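Local coordinates for endo-pectate lyase (Erwinia chrysanthemi, PDB 3B4N), which cleaves pectate by calcium-dependent elimination, and probably also acts on highly methylated pectins in an endo manner, at residues A[35-40]-A[69-74]; A[46-51]-A[60-65]. One frame throughout, in Å; residues are numbered along the deposited sequence.

Interaction 1 (A[35-40]-A[69-74]); sequences LGWSTD and ETRTFK. With EDO (1,2-ethanediol), chain G.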
# COMPACT_ATOMS: atom_id res chain seq x y z
N LEU A 35 -11.90 -0.04 4.82
CA LEU A 35 -12.42 -0.75 3.66
C LEU A 35 -11.45 -0.58 2.51
O LEU A 35 -10.89 0.50 2.31
CB LEU A 35 -13.77 -0.18 3.23
CG LEU A 35 -14.90 -0.24 4.25
CD1 LEU A 35 -16.17 0.35 3.62
CD2 LEU A 35 -15.14 -1.68 4.67
N GLY A 36 -11.26 -1.65 1.76
CA GLY A 36 -10.41 -1.61 0.59
C GLY A 36 -11.14 -2.38 -0.50
O GLY A 36 -11.63 -3.49 -0.26
N TRP A 37 -11.23 -1.81 -1.69
CA TRP A 37 -11.91 -2.53 -2.76
C TRP A 37 -11.18 -2.37 -4.07
O TRP A 37 -10.32 -1.50 -4.22
CB TRP A 37 -13.36 -2.03 -2.92
CG TRP A 37 -13.49 -0.57 -3.28
CD1 TRP A 37 -13.62 -0.03 -4.53
CD2 TRP A 37 -13.49 0.53 -2.36
NE1 TRP A 37 -13.69 1.35 -4.44
CE2 TRP A 37 -13.62 1.71 -3.12
CE3 TRP A 37 -13.39 0.63 -0.97
CZ2 TRP A 37 -13.65 2.99 -2.54
CZ3 TRP A 37 -13.42 1.89 -0.38
CH2 TRP A 37 -13.55 3.05 -1.17
N SER A 38 -11.50 -3.25 -5.01
CA SER A 38 -10.96 -3.16 -6.35
C SER A 38 -12.18 -3.18 -7.25
O SER A 38 -13.20 -3.79 -6.91
CB SER A 38 -10.04 -4.34 -6.68
OG SER A 38 -10.75 -5.56 -6.71
N THR A 39 -12.10 -2.49 -8.37
CA THR A 39 -13.21 -2.49 -9.31
C THR A 39 -12.63 -2.43 -10.71
O THR A 39 -11.55 -1.88 -10.91
CB THR A 39 -14.16 -1.27 -9.10
OG1 THR A 39 -15.25 -1.36 -10.02
CG2 THR A 39 -13.43 0.05 -9.33
N ASP A 40 -13.32 -3.05 -11.66
CA ASP A 40 -12.86 -3.01 -13.04
C ASP A 40 -13.75 -2.08 -13.87
O ASP A 40 -13.70 -2.08 -15.10
CB ASP A 40 -12.82 -4.41 -13.67
CG ASP A 40 -14.10 -5.17 -13.47
OD1 ASP A 40 -15.16 -4.54 -13.28
OD2 ASP A 40 -14.05 -6.42 -13.51
N GLU A 69 -11.42 8.11 -7.74
CA GLU A 69 -10.05 7.59 -7.70
C GLU A 69 -9.65 6.76 -6.49
O GLU A 69 -8.84 5.84 -6.60
CB GLU A 69 -9.08 8.77 -7.86
CG GLU A 69 -9.27 9.56 -9.17
CD GLU A 69 -10.45 10.54 -9.15
OE1 GLU A 69 -11.03 10.80 -10.22
OE2 GLU A 69 -10.80 11.07 -8.07
N THR A 70 -10.20 7.08 -5.33
CA THR A 70 -9.84 6.33 -4.15
C THR A 70 -10.29 4.88 -4.21
O THR A 70 -11.25 4.53 -4.90
CB THR A 70 -10.42 7.00 -2.87
OG1 THR A 70 -9.84 6.37 -1.72
CG2 THR A 70 -11.95 6.86 -2.81
N ARG A 71 -9.58 4.01 -3.49
CA ARG A 71 -9.96 2.60 -3.42
C ARG A 71 -9.98 2.16 -1.97
O ARG A 71 -10.02 0.97 -1.67
CB ARG A 71 -8.98 1.75 -4.24
CG ARG A 71 -9.08 1.99 -5.75
CD ARG A 71 -10.43 1.53 -6.32
NE ARG A 71 -10.47 1.66 -7.78
CZ ARG A 71 -10.87 2.74 -8.44
NH1 ARG A 71 -11.28 3.83 -7.80
NH2 ARG A 71 -10.86 2.74 -9.76
N THR A 72 -9.96 3.14 -1.06
CA THR A 72 -10.00 2.85 0.37
C THR A 72 -10.90 3.84 1.09
O THR A 72 -11.21 4.93 0.58
CB THR A 72 -8.60 2.93 1.03
OG1 THR A 72 -8.12 4.28 0.95
CG2 THR A 72 -7.60 1.97 0.35
N PHE A 73 -11.33 3.47 2.28
CA PHE A 73 -12.19 4.31 3.11
C PHE A 73 -12.04 3.89 4.56
O PHE A 73 -11.76 2.73 4.85
CB PHE A 73 -13.66 4.13 2.70
CG PHE A 73 -14.62 4.93 3.52
CD1 PHE A 73 -14.69 6.31 3.37
CD2 PHE A 73 -15.44 4.31 4.46
CE1 PHE A 73 -15.56 7.07 4.13
CE2 PHE A 73 -16.33 5.08 5.23
CZ PHE A 73 -16.39 6.45 5.07
N LYS A 74 -12.18 4.84 5.47
CA LYS A 74 -12.11 4.51 6.88
C LYS A 74 -13.37 5.00 7.59
O LYS A 74 -13.81 6.13 7.39
CB LYS A 74 -10.86 5.09 7.53
CG LYS A 74 -10.81 6.59 7.64
CD LYS A 74 -9.52 7.01 8.35
CE LYS A 74 -9.46 8.51 8.56
NZ LYS A 74 -9.53 9.26 7.28
C1 EDO G . -13.13 -6.22 -9.33
O1 EDO G . -11.73 -5.59 -9.29
C2 EDO G . -13.13 -7.75 -9.31
O2 EDO G . -12.48 -8.20 -7.97
O HOH W 1 -9.17 -1.01 -8.12
O HOH W 2 -9.92 0.30 -11.20

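Interaction 2 (A[46-51]-A[60-65]); sequences RQEVYR and RERIAV. With EDO (1,2-ethanediol), chain I; EDO (1,2-ethanediol), chain H.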
# COMPACT_ATOMS: atom_id res chain seq x y z
N ARG A 46 -18.39 8.27 -9.24
CA ARG A 46 -18.33 8.40 -7.79
C ARG A 46 -18.43 7.02 -7.19
O ARG A 46 -18.75 6.05 -7.88
CB ARG A 46 -19.49 9.25 -7.25
CG ARG A 46 -20.87 8.64 -7.48
CD ARG A 46 -21.92 9.15 -6.50
NE ARG A 46 -22.06 10.60 -6.58
CZ ARG A 46 -22.94 11.29 -5.85
NH1 ARG A 46 -23.74 10.67 -5.00
NH2 ARG A 46 -23.00 12.61 -5.98
N GLN A 47 -18.15 6.93 -5.89
CA GLN A 47 -18.22 5.66 -5.19
C GLN A 47 -18.92 5.92 -3.87
O GLN A 47 -18.58 6.86 -3.16
CB GLN A 47 -16.81 5.10 -4.98
CG GLN A 47 -16.08 4.92 -6.30
CD GLN A 47 -14.65 4.51 -6.11
OE1 GLN A 47 -13.80 5.32 -5.72
NE2 GLN A 47 -14.36 3.24 -6.39
N GLU A 48 -19.90 5.09 -3.54
CA GLU A 48 -20.67 5.29 -2.33
C GLU A 48 -20.49 4.15 -1.36
O GLU A 48 -20.51 2.98 -1.74
CB GLU A 48 -22.15 5.44 -2.67
CG GLU A 48 -22.41 6.52 -3.72
CD GLU A 48 -23.89 6.69 -4.01
OE1 GLU A 48 -24.60 5.66 -4.08
OE2 GLU A 48 -24.33 7.84 -4.18
N VAL A 49 -20.30 4.49 -0.09
CA VAL A 49 -20.13 3.47 0.93
C VAL A 49 -21.44 3.33 1.69
O VAL A 49 -22.03 4.32 2.11
CB VAL A 49 -19.02 3.84 1.94
CG1 VAL A 49 -18.79 2.69 2.91
CG2 VAL A 49 -17.74 4.18 1.20
N TYR A 50 -21.90 2.09 1.83
CA TYR A 50 -23.14 1.79 2.55
C TYR A 50 -22.82 0.93 3.77
O TYR A 50 -21.89 0.12 3.76
CB TYR A 50 -24.11 1.05 1.63
CG TYR A 50 -24.70 1.94 0.58
CD1 TYR A 50 -25.91 2.60 0.80
CD2 TYR A 50 -24.02 2.18 -0.62
CE1 TYR A 50 -26.43 3.48 -0.14
CE2 TYR A 50 -24.54 3.06 -1.57
CZ TYR A 50 -25.74 3.71 -1.32
OH TYR A 50 -26.24 4.61 -2.23
N ARG A 51 -23.61 1.10 4.82
CA ARG A 51 -23.40 0.36 6.05
C ARG A 51 -24.73 0.02 6.71
O ARG A 51 -25.71 0.75 6.54
CB ARG A 51 -22.57 1.20 7.03
CG ARG A 51 -22.11 0.46 8.28
CD ARG A 51 -21.42 1.42 9.25
NE ARG A 51 -22.39 2.27 9.93
CZ ARG A 51 -22.09 3.38 10.58
NH1 ARG A 51 -20.83 3.79 10.66
NH2 ARG A 51 -23.05 4.10 11.15
N ARG A 60 -29.37 -1.29 4.19
CA ARG A 60 -28.13 -0.54 4.27
C ARG A 60 -28.39 0.92 3.95
O ARG A 60 -29.30 1.26 3.19
CB ARG A 60 -27.09 -1.11 3.29
CG ARG A 60 -27.38 -0.82 1.83
CD ARG A 60 -26.57 -1.74 0.92
NE ARG A 60 -27.05 -1.68 -0.45
CZ ARG A 60 -26.80 -2.62 -1.37
NH1 ARG A 60 -26.06 -3.67 -1.05
NH2 ARG A 60 -27.32 -2.51 -2.58
N GLU A 61 -27.58 1.79 4.54
CA GLU A 61 -27.71 3.21 4.31
C GLU A 61 -26.37 3.83 4.00
O GLU A 61 -25.34 3.40 4.51
CB GLU A 61 -28.39 3.86 5.50
CG GLU A 61 -29.84 3.43 5.59
CD GLU A 61 -30.63 4.22 6.60
OE1 GLU A 61 -30.52 5.46 6.59
OE2 GLU A 61 -31.36 3.59 7.40
N ARG A 62 -26.38 4.86 3.16
CA ARG A 62 -25.13 5.48 2.75
C ARG A 62 -24.45 6.27 3.86
O ARG A 62 -25.10 7.05 4.56
CB ARG A 62 -25.37 6.39 1.55
CG ARG A 62 -24.12 6.65 0.73
CD ARG A 62 -24.43 7.52 -0.47
NE ARG A 62 -24.87 8.84 -0.05
CZ ARG A 62 -25.52 9.69 -0.84
NH1 ARG A 62 -25.80 9.35 -2.09
NH2 ARG A 62 -25.90 10.86 -0.36
N ILE A 63 -23.15 6.04 4.03
CA ILE A 63 -22.38 6.76 5.03
C ILE A 63 -21.34 7.67 4.39
O ILE A 63 -20.75 8.50 5.07
CB ILE A 63 -21.68 5.81 6.05
CG1 ILE A 63 -20.69 4.88 5.35
CG2 ILE A 63 -22.75 5.03 6.81
CD1 ILE A 63 -19.82 4.09 6.35
N ALA A 64 -21.11 7.52 3.08
CA ALA A 64 -20.15 8.38 2.40
C ALA A 64 -20.28 8.40 0.89
O ALA A 64 -20.71 7.44 0.27
CB ALA A 64 -18.71 7.96 2.78
N VAL A 65 -19.93 9.55 0.31
CA VAL A 65 -19.89 9.70 -1.15
C VAL A 65 -18.43 10.07 -1.39
O VAL A 65 -17.95 11.08 -0.87
CB VAL A 65 -20.79 10.83 -1.66
CG1 VAL A 65 -20.53 11.06 -3.15
CG2 VAL A 65 -22.27 10.47 -1.45
C1 EDO I . -24.77 10.95 3.61
O1 EDO I . -25.91 10.61 2.64
C2 EDO I . -23.56 10.03 3.51
O2 EDO I . -23.13 9.96 2.01
C1 EDO H . -29.13 0.75 -0.92
O1 EDO H . -29.29 1.56 -2.21
C2 EDO H . -30.26 -0.26 -0.64
O2 EDO H . -30.22 -1.36 -1.75

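Interaction 1 (A[35-40]-A[69-74])
W37 lays its indole against the backbone of R71 and T72, and the side chain of R71 crosses it at about a right angle. CG of W37 sits between the backbone N and the carbonyl carbon (chi1 61°), which carries the ring across to 69-74. R71 CA lies over the five-membered ring, 4.1 Å from its centroid, a CH-pi contact, and R71 O and T72 N share that face nearer the rim. A broad, flat indole suits this place because it covers several backbone groups at once. From the same strand, W37 N donates to R71 O at 3.0 Å. The chain of R71 bends at chi2 (-66°), bringing CD to 3.8 Å from W37 NE1 and setting the guanidinium against T39 CG2. Two waters in the guanidinium plane link it to T39: one accepts from both R71 NE and T39 N, the other accepts from R71 NH2 and donates to T39 O. NH1 turns back to T70 O and to A68 O, so the long polar arm ties the loop before the strand. F73 CB meets the indole edge at W37 CZ3, 3.8 Å away, while its ring lies beside L35. L35 and F73 form an antiparallel hydrogen-bonded pair, with L35 N to F73 O at 2.8 Å. Here 72-75 is the edge strand of the three-stranded sheet in an N-terminal beta-sandwich whose topology matches a fibronectin type III domain.

Interaction 2 (A[46-51]-A[60-65])
V65 CG1 rests over the centre of the R46 guanidinium, 3.6 Å above its plane, while R62 NH1 and E48 OE2 lie at that group's edge. On the same side of this beta hairpin, made by strands 44-52 and 61-66, the Y50 ring takes R62 CG over one face, 4.1 Å from its centroid. R62 suits this spot because its methylenes cover an aromatic ring while its charged end travels on to E48. V65 CG2 covers one face of the R62 guanidinium, whose NE and NH2 bond an ethanediol, probably from the crystallisation liquor. On the other side of the hairpin, I63 CG2 lies over the R51 guanidinium, whose NH1 pairs with D75.

E48 OE2 is gripped twice. R46 NH1, 3.0 Å from E48 OE2, meets the anti lone pair with the oxygen in its own guanidinium plane; R62 NH1, at the same distance from it, comes from above the carboxylate plane. The carboxylate probably offsets the repulsion between the two arginines, and Y50 OH donates to E48 OE1 at 2.7 Å.

V49 packs CG1 on I63 CG1 at 3.8 Å; a branched aliphatic pair suits this apolar patch, where F73 of the facing sheet also packs. I63 and A64 both face V49 in a classic beta bulge, which shifts the register by one. V49 O therefore accepts I63 N at 2.8 Å and, weakly, A64 N at 3.5 Å.

The two contacts lie about 12 Å apart, between their centres, and belong to the two facing sheets of one N-terminal sandwich. Interaction 1 joins strands 32-39 and 72-75 of the three-stranded sheet; interaction 2 joins 44-52 and 61-66 of the four-stranded one. Along the chain the hairpin is nested inside the loop that interaction 1 closes, between 32-39 and the returning 72-75. The sheets meet largely through apolar side chains, with F73 on V49, I63 and A64, while Q47 lies against W37, T70 and R71. Both contacts lie away from the metal sites, but the three-stranded sheet faces the parallel beta-helix, touching it for example through T72 with N240 and S38 with N163.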